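Local coordinates for protein putative NADPH:quinone oxidoreductase (Ralstonia eutropha, PDB 3IUP) that binds NADPH and probably uses it to reduce quinones or related substrates, at residues H29-P43 against E97-A111. Sequence-based numbering, arbitrary orientation.
Sequences HPGPDEVLIRIEASP and EGAGVVVEAGSSPAA
Strands 34-43 and 98-105 pair antiparallel from Val35 to Ala41, their axes 144° apart, and two classic bulges interrupt the ladder: Val103 and Glu104 both face Leu36, Glu40 and Ala41 both face Ala99. Gly100, with no side chain, comes close enough for a CA-H...O contact from its CA to Arg38 O (3.2 Å). Val35 and Ile37 meet Val102 on one face, Val35 CB 3.8 Å from Val102 CG1, and strand 118-121 adds Val119 there. On the other face Leu36 and Glu104 run side by side. His29 ND1 donates to Glu104 OE1 (2.8 Å) on the carboxylate's syn side, and the oxygen sits at the edge of the imidazole, near its plane; the two planes are 33° apart. Arg38 lies alongside Val101, its CG anti to the backbone N (chi1 -175°); a bend at chi3 turns NE and NH2 into a side-on salt bridge to a single oxygen, Glu40 OE2, each at 2.8 Å. Beyond the strands, Ser108 holds Pro32 O with both N and OG (OG at 2.7 Å), and the same OG caps helix 109-112 by accepting from Ala111 N. At the other end Ser42 OG donates to Glu97 O (2.6 Å), while Glu97 OE1 takes the amides of Phe154 and Val155. Strand 34-43 also pairs with strand 130-134, placing this bulged ladder in the GroES-like domain of the medium-chain dehydrogenase/reductase fold, the side chain of Pro43 about 8 Å from bound NADPH.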
loop_
_atom_site.group_PDB
_atom_site.type_symbol
_atom_site.label_atom_id
_atom_site.label_comp_id
_atom_site.label_asym_id
_atom_site.label_seq_id
_atom_site.Cartn_x
_atom_site.Cartn_y
_atom_site.Cartn_z
ATOM N N HIS A 29 -14.442 40.330 -17.280
ATOM C CA HIS A 29 -15.697 40.686 -16.646
ATOM C C HIS A 29 -16.449 39.371 -16.504
ATOM O O HIS A 29 -16.425 38.538 -17.420
ATOM C CB HIS A 29 -16.476 41.662 -17.498
ATOM C CG HIS A 29 -15.901 43.044 -17.495
ATOM N ND1 HIS A 29 -16.024 43.902 -16.420
ATOM C CD2 HIS A 29 -15.195 43.718 -18.439
ATOM C CE1 HIS A 29 -15.433 45.051 -16.709
ATOM N NE2 HIS A 29 -14.925 44.965 -17.928
ATOM N N PRO A 30 -17.090 39.150 -15.349
ATOM C CA PRO A 30 -17.712 37.849 -15.105
ATOM C C PRO A 30 -18.954 37.583 -15.970
ATOM O O PRO A 30 -19.739 38.493 -16.171
ATOM C CB PRO A 30 -18.116 37.932 -13.635
ATOM C CG PRO A 30 -18.179 39.356 -13.323
ATOM C CD PRO A 30 -17.181 40.030 -14.179
ATOM N N GLY A 31 -19.087 36.373 -16.502
ATOM C CA GLY A 31 -20.355 35.941 -17.107
ATOM C C GLY A 31 -21.442 35.825 -16.041
ATOM O O GLY A 31 -21.171 35.986 -14.839
ATOM N N PRO A 32 -22.677 35.494 -16.461
ATOM C CA PRO A 32 -23.831 35.338 -15.569
ATOM C C PRO A 32 -23.620 34.533 -14.279
ATOM O O PRO A 32 -24.160 34.920 -13.240
ATOM C CB PRO A 32 -24.840 34.634 -16.455
ATOM C CG PRO A 32 -24.539 35.156 -17.820
ATOM C CD PRO A 32 -23.077 35.417 -17.884
ATOM N N ASP A 33 -22.876 33.423 -14.337
ATOM C CA ASP A 33 -22.688 32.581 -13.176
ATOM C C ASP A 33 -21.351 32.813 -12.497
ATOM O O ASP A 33 -20.970 32.042 -11.638
ATOM C CB ASP A 33 -22.830 31.100 -13.565
ATOM C CG ASP A 33 -24.153 30.823 -14.242
ATOM O OD1 ASP A 33 -25.187 31.337 -13.724
ATOM O OD2 ASP A 33 -24.140 30.175 -15.321
ATOM N N GLU A 34 -20.666 33.897 -12.852
ATOM C CA GLU A 34 -19.318 34.160 -12.310
ATOM C C GLU A 34 -19.249 35.413 -11.421
ATOM O O GLU A 34 -20.099 36.313 -11.484
ATOM C CB GLU A 34 -18.301 34.335 -13.446
ATOM C CG GLU A 34 -18.012 33.080 -14.266
ATOM C CD GLU A 34 -17.153 33.366 -15.497
ATOM O OE1 GLU A 34 -17.306 34.432 -16.164
ATOM O OE2 GLU A 34 -16.273 32.517 -15.772
ATOM N N VAL A 35 -18.177 35.472 -10.644
ATOM C CA VAL A 35 -17.848 36.680 -9.863
ATOM C C VAL A 35 -16.378 37.005 -10.055
ATOM O O VAL A 35 -15.586 36.118 -10.378
ATOM C CB VAL A 35 -18.178 36.513 -8.370
ATOM C CG1 VAL A 35 -19.733 36.276 -8.183
ATOM C CG2 VAL A 35 -17.351 35.379 -7.727
ATOM N N LEU A 36 -16.012 38.261 -9.840
ATOM C CA LEU A 36 -14.636 38.671 -9.890
ATOM C C LEU A 36 -14.215 38.958 -8.481
ATOM O O LEU A 36 -14.829 39.799 -7.815
ATOM C CB LEU A 36 -14.466 39.930 -10.741
ATOM C CG LEU A 36 -13.008 40.325 -11.019
ATOM C CD1 LEU A 36 -12.360 39.287 -11.937
ATOM C CD2 LEU A 36 -12.974 41.748 -11.611
ATOM N N ILE A 37 -13.159 38.264 -8.027
ATOM C CA ILE A 37 -12.643 38.421 -6.676
ATOM C C ILE A 37 -11.326 39.163 -6.681
ATOM O O ILE A 37 -10.407 38.820 -7.449
ATOM C CB ILE A 37 -12.436 37.082 -5.979
ATOM C CG1 ILE A 37 -13.739 36.269 -5.938
ATOM C CG2 ILE A 37 -11.847 37.299 -4.590
ATOM C CD1 ILE A 37 -13.430 34.792 -5.697
ATOM N N ARG A 38 -11.214 40.187 -5.837
ATOM C CA ARG A 38 -9.919 40.821 -5.579
ATOM C C ARG A 38 -9.256 39.992 -4.472
ATOM O O ARG A 38 -9.691 40.041 -3.331
ATOM C CB ARG A 38 -10.092 42.277 -5.102
ATOM C CG ARG A 38 -8.744 43.021 -4.924
ATOM C CD ARG A 38 -8.884 44.452 -4.468
ATOM N NE ARG A 38 -9.455 44.475 -3.139
ATOM C CZ ARG A 38 -10.619 45.037 -2.807
ATOM N NH1 ARG A 38 -11.332 45.717 -3.701
ATOM N NH2 ARG A 38 -11.035 44.976 -1.558
ATOM N N ILE A 39 -8.199 39.249 -4.812
ATOM C CA ILE A 39 -7.619 38.293 -3.861
ATOM C C ILE A 39 -6.671 39.040 -2.908
ATOM O O ILE A 39 -5.796 39.775 -3.343
ATOM C CB ILE A 39 -6.905 37.141 -4.579
ATOM C CG1 ILE A 39 -7.894 36.391 -5.485
ATOM C CG2 ILE A 39 -6.289 36.179 -3.540
ATOM C CD1 ILE A 39 -7.242 35.440 -6.478
ATOM N N GLU A 40 -6.904 38.867 -1.609
ATOM C CA GLU A 40 -6.132 39.576 -0.576
ATOM C C GLU A 40 -5.314 38.641 0.314
ATOM O O GLU A 40 -4.508 39.116 1.138
ATOM C CB GLU A 40 -7.060 40.470 0.258
ATOM C CG GLU A 40 -7.679 41.539 -0.627
ATOM C CD GLU A 40 -8.519 42.544 0.092
ATOM O OE1 GLU A 40 -8.823 42.342 1.261
ATOM O OE2 GLU A 40 -8.812 43.601 -0.533
ATOM N N ALA A 41 -5.504 37.326 0.167
ATOM C CA ALA A 41 -4.823 36.359 1.039
ATOM C C ALA A 41 -4.797 35.001 0.357
ATOM O O ALA A 41 -5.846 34.445 0.037
ATOM C CB ALA A 41 -5.477 36.244 2.405
ATOM N N SER A 42 -3.611 34.454 0.157
ATOM C CA SER A 42 -3.479 33.120 -0.406
ATOM C C SER A 42 -2.201 32.471 0.156
ATOM O O SER A 42 -1.135 33.057 0.063
ATOM C CB SER A 42 -3.423 33.222 -1.925
ATOM O OG SER A 42 -3.285 31.990 -2.556
ATOM N N PRO A 43 -2.308 31.263 0.710
ATOM C CA PRO A 43 -1.171 30.680 1.387
ATOM C C PRO A 43 -0.229 30.021 0.409
ATOM O O PRO A 43 -0.657 29.600 -0.660
ATOM C CB PRO A 43 -1.833 29.645 2.299
ATOM C CG PRO A 43 -2.990 29.174 1.515
ATOM C CD PRO A 43 -3.503 30.421 0.841
ATOM N N GLU A 97 -5.665 27.909 -3.440
ATOM C CA GLU A 97 -6.743 28.462 -2.643
ATOM C C GLU A 97 -6.414 29.874 -2.205
ATOM O O GLU A 97 -5.240 30.261 -2.131
ATOM C CB GLU A 97 -7.016 27.597 -1.373
ATOM C CG GLU A 97 -5.919 27.599 -0.348
ATOM C CD GLU A 97 -6.189 26.735 0.891
ATOM O OE1 GLU A 97 -7.382 26.471 1.197
ATOM O OE2 GLU A 97 -5.189 26.428 1.602
ATOM N N GLY A 98 -7.453 30.632 -1.921
ATOM C CA GLY A 98 -7.275 31.966 -1.354
ATOM C C GLY A 98 -8.579 32.628 -1.016
ATOM O O GLY A 98 -9.661 32.029 -1.134
ATOM N N ALA A 99 -8.486 33.880 -0.633
ATOM C CA ALA A 99 -9.657 34.591 -0.154
ATOM C C ALA A 99 -9.547 36.032 -0.529
ATOM O O ALA A 99 -8.434 36.555 -0.724
ATOM C CB ALA A 99 -9.784 34.440 1.385
ATOM N N GLY A 100 -10.707 36.665 -0.707
ATOM C CA GLY A 100 -10.723 38.069 -1.026
ATOM C C GLY A 100 -12.134 38.614 -1.056
ATOM O O GLY A 100 -13.067 38.021 -0.503
ATOM N N VAL A 101 -12.290 39.724 -1.757
ATOM C CA VAL A 101 -13.562 40.424 -1.816
ATOM C C VAL A 101 -14.147 40.387 -3.232
ATOM O O VAL A 101 -13.436 40.582 -4.207
ATOM C CB VAL A 101 -13.393 41.859 -1.362
ATOM C CG1 VAL A 101 -14.733 42.625 -1.479
ATOM C CG2 VAL A 101 -12.893 41.882 0.078
ATOM N N VAL A 102 -15.442 40.125 -3.325
ATOM C CA VAL A 102 -16.134 40.111 -4.604
ATOM C C VAL A 102 -16.426 41.542 -4.998
ATOM O O VAL A 102 -17.152 42.251 -4.289
ATOM C CB VAL A 102 -17.445 39.320 -4.566
ATOM C CG1 VAL A 102 -18.187 39.474 -5.912
ATOM C CG2 VAL A 102 -17.208 37.815 -4.265
ATOM N N VAL A 103 -15.818 41.961 -6.098
ATOM C CA VAL A 103 -15.896 43.333 -6.595
ATOM C C VAL A 103 -16.726 43.461 -7.866
ATOM O O VAL A 103 -17.104 44.575 -8.230
ATOM C CB VAL A 103 -14.478 43.912 -6.902
ATOM C CG1 VAL A 103 -13.656 44.023 -5.616
ATOM C CG2 VAL A 103 -13.766 43.066 -7.949
ATOM N N GLU A 104 -16.981 42.363 -8.574
ATOM C CA GLU A 104 -17.946 42.368 -9.684
ATOM C C GLU A 104 -18.703 41.054 -9.642
ATOM O O GLU A 104 -18.147 40.014 -9.306
ATOM C CB GLU A 104 -17.271 42.479 -11.047
ATOM C CG GLU A 104 -16.601 43.813 -11.344
ATOM C CD GLU A 104 -15.973 43.884 -12.748
ATOM O OE1 GLU A 104 -16.496 43.278 -13.713
ATOM O OE2 GLU A 104 -14.954 44.588 -12.878
ATOM N N ALA A 105 -19.956 41.092 -10.052
ATOM C CA ALA A 105 -20.799 39.899 -10.074
ATOM C C ALA A 105 -21.583 39.829 -11.390
ATOM O O ALA A 105 -22.092 40.840 -11.893
ATOM C CB ALA A 105 -21.749 39.889 -8.876
ATOM N N GLY A 106 -21.663 38.624 -11.949
ATOM C CA GLY A 106 -22.469 38.387 -13.124
ATOM C C GLY A 106 -23.935 38.543 -12.744
ATOM O O GLY A 106 -24.281 38.673 -11.560
ATOM N N SER A 107 -24.794 38.494 -13.750
ATOM C CA SER A 107 -26.212 38.818 -13.573
ATOM C C SER A 107 -27.063 37.797 -12.800
ATOM O O SER A 107 -28.156 38.143 -12.320
ATOM C CB SER A 107 -26.853 38.998 -14.955
ATOM O OG SER A 107 -26.737 37.784 -15.682
ATOM N N SER A 108 -26.610 36.551 -12.705
ATOM C CA SER A 108 -27.437 35.518 -12.081
ATOM C C SER A 108 -27.655 35.848 -10.602
ATOM O O SER A 108 -26.793 36.445 -9.956
ATOM C CB SER A 108 -26.812 34.125 -12.238
ATOM O OG SER A 108 -25.759 33.929 -11.329
ATOM N N PRO A 109 -28.826 35.495 -10.055
ATOM C CA PRO A 109 -29.016 35.738 -8.627
ATOM C C PRO A 109 -27.934 35.123 -7.747
ATOM O O PRO A 109 -27.538 35.706 -6.739
ATOM C CB PRO A 109 -30.384 35.086 -8.342
ATOM C CG PRO A 109 -31.067 35.080 -9.611
ATOM C CD PRO A 109 -30.045 34.952 -10.680
ATOM N N ALA A 110 -27.462 33.941 -8.119
ATOM C CA ALA A 110 -26.406 33.289 -7.384
ATOM C C ALA A 110 -25.151 34.170 -7.300
ATOM O O ALA A 110 -24.547 34.315 -6.239
ATOM C CB ALA A 110 -26.058 31.899 -8.055
ATOM N N ALA A 111 -24.761 34.772 -8.422
ATOM C CA ALA A 111 -23.563 35.632 -8.471
ATOM C C ALA A 111 -23.830 36.977 -7.755
ATOM O O ALA A 111 -23.010 37.443 -6.980
ATOM C CB ALA A 111 -23.123 35.877 -9.930
HETATM O O HOH W 1 -25.573 30.835 -11.192
HETATM O O HOH W 2 -2.851 28.186 -2.215
#